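Local coordinates for protein EmGH1 (Erythrobacter marinus, PDB 5Z87) that probably hydrolyses beta-glucosidic bonds as a glycoside hydrolase of family 3, releasing sugars from the ends of beta-linked glucosides, at residues A140-Q145 / G451-P456; V578-R583 / F601-Q606. All coordinates share one frame; numbering follows the deposited sequence.

Contact 1: residues A140-Q145 / G451-P456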
loop_
_atom_site.group_PDB
_atom_site.type_symbol
_atom_site.label_atom_id
_atom_site.label_comp_id
_atom_site.label_asym_id
_atom_site.label_seq_id
_atom_site.Cartn_x
_atom_site.Cartn_y
_atom_site.Cartn_z
ATOM N N ALA A 140 -26.191 8.364 -27.468
ATOM C CA ALA A 140 -26.042 6.914 -27.337
ATOM C C ALA A 140 -26.591 6.414 -25.997
ATOM O O ALA A 140 -26.655 7.159 -25.014
ATOM C CB ALA A 140 -24.575 6.506 -27.481
ATOM N N THR A 141 -26.994 5.137 -25.975
ATOM C CA THR A 141 -27.541 4.499 -24.778
ATOM C C THR A 141 -26.486 4.390 -23.677
ATOM O O THR A 141 -25.416 3.810 -23.885
ATOM C CB THR A 141 -28.073 3.111 -25.114
ATOM O OG1 THR A 141 -28.756 3.152 -26.369
ATOM C CG2 THR A 141 -29.028 2.617 -24.022
ATOM N N GLN A 142 -26.810 4.915 -22.494
ATOM C CA GLN A 142 -25.905 4.928 -21.343
ATOM C C GLN A 142 -26.318 3.836 -20.362
ATOM O O GLN A 142 -27.248 4.013 -19.571
ATOM C CB GLN A 142 -25.918 6.296 -20.677
ATOM C CG GLN A 142 -25.296 7.358 -21.545
ATOM C CD GLN A 142 -23.975 6.894 -22.134
ATOM O OE1 GLN A 142 -22.969 6.822 -21.430
ATOM N NE2 GLN A 142 -23.970 6.581 -23.433
ATOM N N PHE A 143 -25.619 2.711 -20.409
ATOM C CA PHE A 143 -25.880 1.610 -19.497
ATOM C C PHE A 143 -25.341 1.927 -18.097
ATOM O O PHE A 143 -24.690 2.958 -17.874
ATOM C CB PHE A 143 -25.283 0.348 -20.102
ATOM C CG PHE A 143 -25.915 -0.034 -21.406
ATOM C CD1 PHE A 143 -27.100 -0.761 -21.428
ATOM C CD2 PHE A 143 -25.343 0.352 -22.613
ATOM C CE1 PHE A 143 -27.701 -1.111 -22.639
ATOM C CE2 PHE A 143 -25.932 0.002 -23.829
ATOM C CZ PHE A 143 -27.108 -0.728 -23.843
ATOM N N PRO A 144 -25.639 1.092 -17.091
ATOM C CA PRO A 144 -25.041 1.333 -15.772
ATOM C C PRO A 144 -23.521 1.282 -15.879
ATOM O O PRO A 144 -22.960 0.584 -16.725
ATOM C CB PRO A 144 -25.588 0.190 -14.908
ATOM C CG PRO A 144 -26.832 -0.261 -15.600
ATOM C CD PRO A 144 -26.557 -0.063 -17.063
ATOM N N GLN A 145 -22.859 2.052 -15.026
ATOM C CA GLN A 145 -21.405 2.085 -14.999
ATOM C C GLN A 145 -20.840 0.676 -14.791
ATOM O O GLN A 145 -21.537 -0.248 -14.364
ATOM C CB GLN A 145 -20.935 3.052 -13.911
ATOM C CG GLN A 145 -19.428 3.285 -13.828
ATOM C CD GLN A 145 -18.824 3.770 -15.143
ATOM O OE1 GLN A 145 -18.745 3.025 -16.127
ATOM N NE2 GLN A 145 -18.369 5.012 -15.150
ATOM N N GLY A 451 -18.143 8.537 -15.056
ATOM C CA GLY A 451 -17.130 8.921 -16.017
ATOM C C GLY A 451 -17.352 8.257 -17.363
ATOM O O GLY A 451 -18.024 7.230 -17.486
ATOM N N TYR A 452 -16.810 8.892 -18.395
ATOM C CA TYR A 452 -16.862 8.339 -19.745
ATOM C C TYR A 452 -18.306 8.242 -20.252
ATOM O O TYR A 452 -18.713 7.246 -20.846
ATOM C CB TYR A 452 -16.118 6.995 -19.794
ATOM C CG TYR A 452 -14.624 7.251 -19.812
ATOM C CD1 TYR A 452 -13.892 7.378 -18.632
ATOM C CD2 TYR A 452 -13.961 7.442 -21.012
ATOM C CE1 TYR A 452 -12.535 7.660 -18.669
ATOM C CE2 TYR A 452 -12.618 7.714 -21.058
ATOM C CZ TYR A 452 -11.908 7.828 -19.894
ATOM O OH TYR A 452 -10.577 8.129 -19.986
ATOM N N SER A 453 -19.083 9.297 -20.009
ATOM C CA SER A 453 -20.466 9.440 -20.440
ATOM C C SER A 453 -20.628 10.745 -21.208
ATOM O O SER A 453 -19.926 11.724 -20.931
ATOM C CB SER A 453 -21.443 9.436 -19.247
ATOM O OG SER A 453 -21.262 8.309 -18.411
ATOM N N PRO A 454 -21.555 10.790 -22.168
ATOM C CA PRO A 454 -21.788 12.036 -22.916
ATOM C C PRO A 454 -22.452 13.096 -22.047
ATOM O O PRO A 454 -23.399 12.817 -21.307
ATOM C CB PRO A 454 -22.720 11.603 -24.059
ATOM C CG PRO A 454 -22.997 10.140 -23.869
ATOM C CD PRO A 454 -22.535 9.752 -22.497
ATOM N N LYS A 455 -21.954 14.323 -22.154
ATOM C CA LYS A 455 -22.473 15.455 -21.408
ATOM C C LYS A 455 -23.271 16.393 -22.314
ATOM O O LYS A 455 -22.844 16.686 -23.436
ATOM C CB LYS A 455 -21.343 16.239 -20.737
ATOM C CG LYS A 455 -20.721 15.513 -19.554
ATOM C CD LYS A 455 -19.367 16.095 -19.232
ATOM C CE LYS A 455 -18.840 15.593 -17.896
ATOM N NZ LYS A 455 -17.379 15.889 -17.738
ATOM N N PRO A 456 -24.427 16.900 -21.848
ATOM C CA PRO A 456 -24.953 16.646 -20.497
ATOM C C PRO A 456 -25.627 15.287 -20.378
ATOM O O PRO A 456 -26.134 14.776 -21.380
ATOM C CB PRO A 456 -25.966 17.775 -20.300
ATOM C CG PRO A 456 -26.441 18.085 -21.684
ATOM C CD PRO A 456 -25.281 17.824 -22.616
#
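Gln-142 and Gln-145 reach from a loop of the TIM-barrel domain of this family 3 glycoside hydrolase to a loop of its C-terminal domain, where they meet Pro-454 and Gly-451. The two segments run in opposite directions, and neither is regular helix or strand here. Gln-145 supplies the one hydrogen bond across the contact: NE2 donates to Gly-451 O over 3.2 Å, bent to 142° at the hydrogen and tilted somewhat from the carbonyl plane. With CG anti to the backbone N (chi1 -175°) and the chain bent at chi2, the amide end comes up to Gly-451, although CB itself does not point there. Farther along, Gln-142 and Pro-454 come tip to tip. The amide carbon CD of Gln-142 lies 3.2 Å from Pro-454 CD, while NE2 is 3.7 Å from Pro-454 CG. Gln-142 OE1 lies 3.1 Å from Pro-454 CD, with Ser-453 CB farther off at 3.7 Å; buried by the contact, this oxygen has no polar partner in the model.

Around this shell, further hydrogen bonds hold both amides. Glu-194 OE1 accepts from both Gln-145 NE2 and Gly-451 N and so ties the two loops together a second time, and His-133 NE2 binds Gly-451 O. The neighbouring Tyr-452 lines the pocket that holds a dithiothreitol molecule, its OH bonded to Glu-541. Gln-142 NE2 is bonded to Leu-135 O and, within its own segment, to Ala-140 O at 3.2 Å; this last bond is nearly straight at 170°, with NE2 above the Ala-140 carbonyl plane.

Contact 2: residues V578-R583 / F601-Q606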
loop_
_atom_site.group_PDB
_atom_site.type_symbol
_atom_site.label_atom_id
_atom_site.label_comp_id
_atom_site.label_asym_id
_atom_site.label_seq_id
_atom_site.Cartn_x
_atom_site.Cartn_y
_atom_site.Cartn_z
ATOM N N VAL A 578 -30.707 5.498 -0.735
ATOM C CA VAL A 578 -30.222 4.993 -2.020
ATOM C C VAL A 578 -28.862 5.637 -2.292
ATOM O O VAL A 578 -28.749 6.870 -2.335
ATOM C CB VAL A 578 -31.204 5.304 -3.163
ATOM C CG1 VAL A 578 -30.766 4.601 -4.454
ATOM C CG2 VAL A 578 -32.605 4.877 -2.785
ATOM N N LEU A 579 -27.833 4.815 -2.488
ATOM C CA LEU A 579 -26.486 5.331 -2.722
ATOM C C LEU A 579 -26.199 5.399 -4.222
ATOM O O LEU A 579 -26.327 4.399 -4.940
ATOM C CB LEU A 579 -25.435 4.473 -2.014
ATOM C CG LEU A 579 -25.473 4.464 -0.486
ATOM C CD1 LEU A 579 -24.545 3.416 0.056
ATOM C CD2 LEU A 579 -25.093 5.806 0.059
ATOM N N ILE A 580 -25.794 6.580 -4.677
ATOM C CA ILE A 580 -25.449 6.844 -6.065
ATOM C C ILE A 580 -24.078 7.493 -6.048
ATOM O O ILE A 580 -23.884 8.506 -5.362
ATOM C CB ILE A 580 -26.494 7.749 -6.751
ATOM C CG1 ILE A 580 -27.858 7.048 -6.750
ATOM C CG2 ILE A 580 -26.069 8.126 -8.180
ATOM C CD1 ILE A 580 -29.039 7.976 -7.071
ATOM N N HIS A 581 -23.126 6.906 -6.779
ATOM C CA HIS A 581 -21.700 7.187 -6.568
ATOM C C HIS A 581 -20.844 6.378 -7.544
ATOM O O HIS A 581 -21.289 5.371 -8.104
ATOM C CB HIS A 581 -21.278 6.838 -5.136
ATOM C CG HIS A 581 -21.561 5.413 -4.766
ATOM N ND1 HIS A 581 -20.566 4.472 -4.593
ATOM C CD2 HIS A 581 -22.731 4.764 -4.545
ATOM C CE1 HIS A 581 -21.108 3.312 -4.267
ATOM N NE2 HIS A 581 -22.421 3.458 -4.243
ATOM N N GLY A 582 -19.592 6.815 -7.707
ATOM C CA GLY A 582 -18.615 6.087 -8.501
ATOM C C GLY A 582 -17.817 5.030 -7.747
ATOM O O GLY A 582 -18.096 3.836 -7.868
ATOM N N ARG A 583 -16.821 5.447 -6.976
ATOM C CA ARG A 583 -15.996 4.499 -6.218
ATOM C C ARG A 583 -16.813 3.778 -5.145
ATOM O O ARG A 583 -17.840 4.283 -4.685
ATOM C CB ARG A 583 -14.845 5.228 -5.542
ATOM C CG ARG A 583 -15.342 6.277 -4.551
ATOM C CD ARG A 583 -14.250 6.748 -3.607
ATOM N NE ARG A 583 -13.070 7.213 -4.334
ATOM C CZ ARG A 583 -12.972 8.412 -4.896
ATOM N NH1 ARG A 583 -13.988 9.270 -4.809
ATOM N NH2 ARG A 583 -11.855 8.754 -5.534
ATOM N N PHE A 601 -24.596 2.419 -7.171
ATOM C CA PHE A 601 -23.426 2.921 -7.868
ATOM C C PHE A 601 -23.860 4.004 -8.860
ATOM O O PHE A 601 -24.352 5.057 -8.437
ATOM C CB PHE A 601 -22.665 1.737 -8.488
ATOM C CG PHE A 601 -21.782 1.024 -7.477
ATOM C CD1 PHE A 601 -20.519 1.526 -7.165
ATOM C CD2 PHE A 601 -22.242 -0.084 -6.781
ATOM C CE1 PHE A 601 -19.713 0.903 -6.221
ATOM C CE2 PHE A 601 -21.448 -0.713 -5.826
ATOM C CZ PHE A 601 -20.172 -0.224 -5.551
ATOM N N TYR A 602 -23.688 3.787 -10.157
ATOM C CA TYR A 602 -24.298 4.666 -11.158
ATOM C C TYR A 602 -25.199 3.774 -11.982
ATOM O O TYR A 602 -24.692 2.900 -12.704
ATOM C CB TYR A 602 -23.265 5.366 -12.035
ATOM C CG TYR A 602 -22.486 6.453 -11.328
ATOM C CD1 TYR A 602 -23.114 7.343 -10.468
ATOM C CD2 TYR A 602 -21.113 6.576 -11.503
ATOM C CE1 TYR A 602 -22.405 8.347 -9.823
ATOM C CE2 TYR A 602 -20.400 7.578 -10.880
ATOM C CZ TYR A 602 -21.051 8.461 -10.030
ATOM O OH TYR A 602 -20.347 9.461 -9.390
ATOM N N PRO A 603 -26.523 3.902 -11.867
ATOM C CA PRO A 603 -27.413 2.865 -12.402
ATOM C C PRO A 603 -27.842 3.080 -13.853
ATOM O O PRO A 603 -28.767 2.418 -14.335
ATOM C CB PRO A 603 -28.603 2.920 -11.436
ATOM C CG PRO A 603 -28.645 4.335 -11.007
ATOM C CD PRO A 603 -27.241 4.855 -11.003
ATOM N N GLY A 604 -27.164 3.955 -14.581
ATOM C CA GLY A 604 -27.456 4.083 -15.996
ATOM C C GLY A 604 -28.656 4.977 -16.253
ATOM O O GLY A 604 -29.221 5.588 -15.348
ATOM N N GLU A 605 -29.058 5.052 -17.528
ATOM C CA GLU A 605 -30.008 6.089 -17.913
ATOM C C GLU A 605 -31.448 5.727 -17.564
ATOM O O GLU A 605 -32.288 6.622 -17.446
ATOM C CB GLU A 605 -29.868 6.403 -19.404
ATOM C CG GLU A 605 -30.177 5.246 -20.322
ATOM C CD GLU A 605 -30.484 5.712 -21.735
ATOM O OE1 GLU A 605 -29.553 6.183 -22.434
ATOM O OE2 GLU A 605 -31.666 5.627 -22.136
ATOM N N GLN A 606 -31.743 4.448 -17.373
ATOM C CA GLN A 606 -33.034 4.005 -16.872
ATOM C C GLN A 606 -33.015 3.751 -15.362
ATOM O O GLN A 606 -33.935 3.120 -14.835
ATOM C CB GLN A 606 -33.479 2.745 -17.621
ATOM C CG GLN A 606 -33.737 2.980 -19.111
ATOM C CD GLN A 606 -34.710 4.134 -19.380
ATOM O OE1 GLN A 606 -35.828 4.145 -18.867
ATOM N NE2 GLN A 606 -34.279 5.112 -20.185
#
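His-581 and Phe-601 join the two segments through backbone and rings alike. The hydrogen bond between the segments is of the main chain: His-581 N donates to Phe-601 O over 2.8 Å, at 161° and from above the carbonyl plane. The same oxygen receives a CA-H...O contact from Ile-580 CA at 3.2 Å.

Among the rings, His-581 and Phe-601 lie obliquely, planes 36° apart, with His-581 CE1 over the Phe-601 face toward its rim, 3.4 Å from CE1 of Phe-601. Phe-601 CA in turn sits over a face of the imidazole in a CH-pi contact, and Gly-582 O meets the phenyl edge in plane. With CG between the backbone N and the carbonyl carbon (chi1 57°), the imidazole is brought back toward Phe-601 although CB points away from that segment. Two bonds fix the ring's rotation: ND1 donates in its own plane to Arg-583 O at 2.7 Å, and NE2 pairs with Asp-599 OD1.

Tyr-602 packs flat against the backbone, with His-581 O over the centre of its ring and Gly-582 N 3.2 Å from CZ. Apolar contact completes the set, as Ile-580 CG2 meets the Tyr-602 edge at CD1 over 3.8 Å. An alanine in place of Tyr-602 would probably leave the His-581 to Gly-582 peptide without its aromatic cover and open a gap beside Ile-580 CG2.

Strand 574-580, helix 588-593 and the adjacent parallel strand 596-601 form a beta-alpha-beta crossover of the C-terminal domain, and the contact lies at the C-terminal ends of its two strands.

In the fold
Contact 1 spans two domains, joining the loop before helix 146-150 to a loop of the C-terminal domain, whereas contact 2 lies wholly inside the latter, between the ends of adjacent strands. All touching residues of contact 2 are buried, and ring faces and a main-chain bond dominate it; contact 1 is only partly buried, about half as extensive, and rests on side-chain amides. The two touch through segments 140-145 and 601-606: Gln-142 O lies 2.9 Å from Glu-605 N and Gln-145 N 3.1 Å from Tyr-602 O, both probable hydrogen bonds. Segment 140-145 is thus held between two loops of the C-terminal domain, and Glu-194 touches both Gln-145 and Tyr-602.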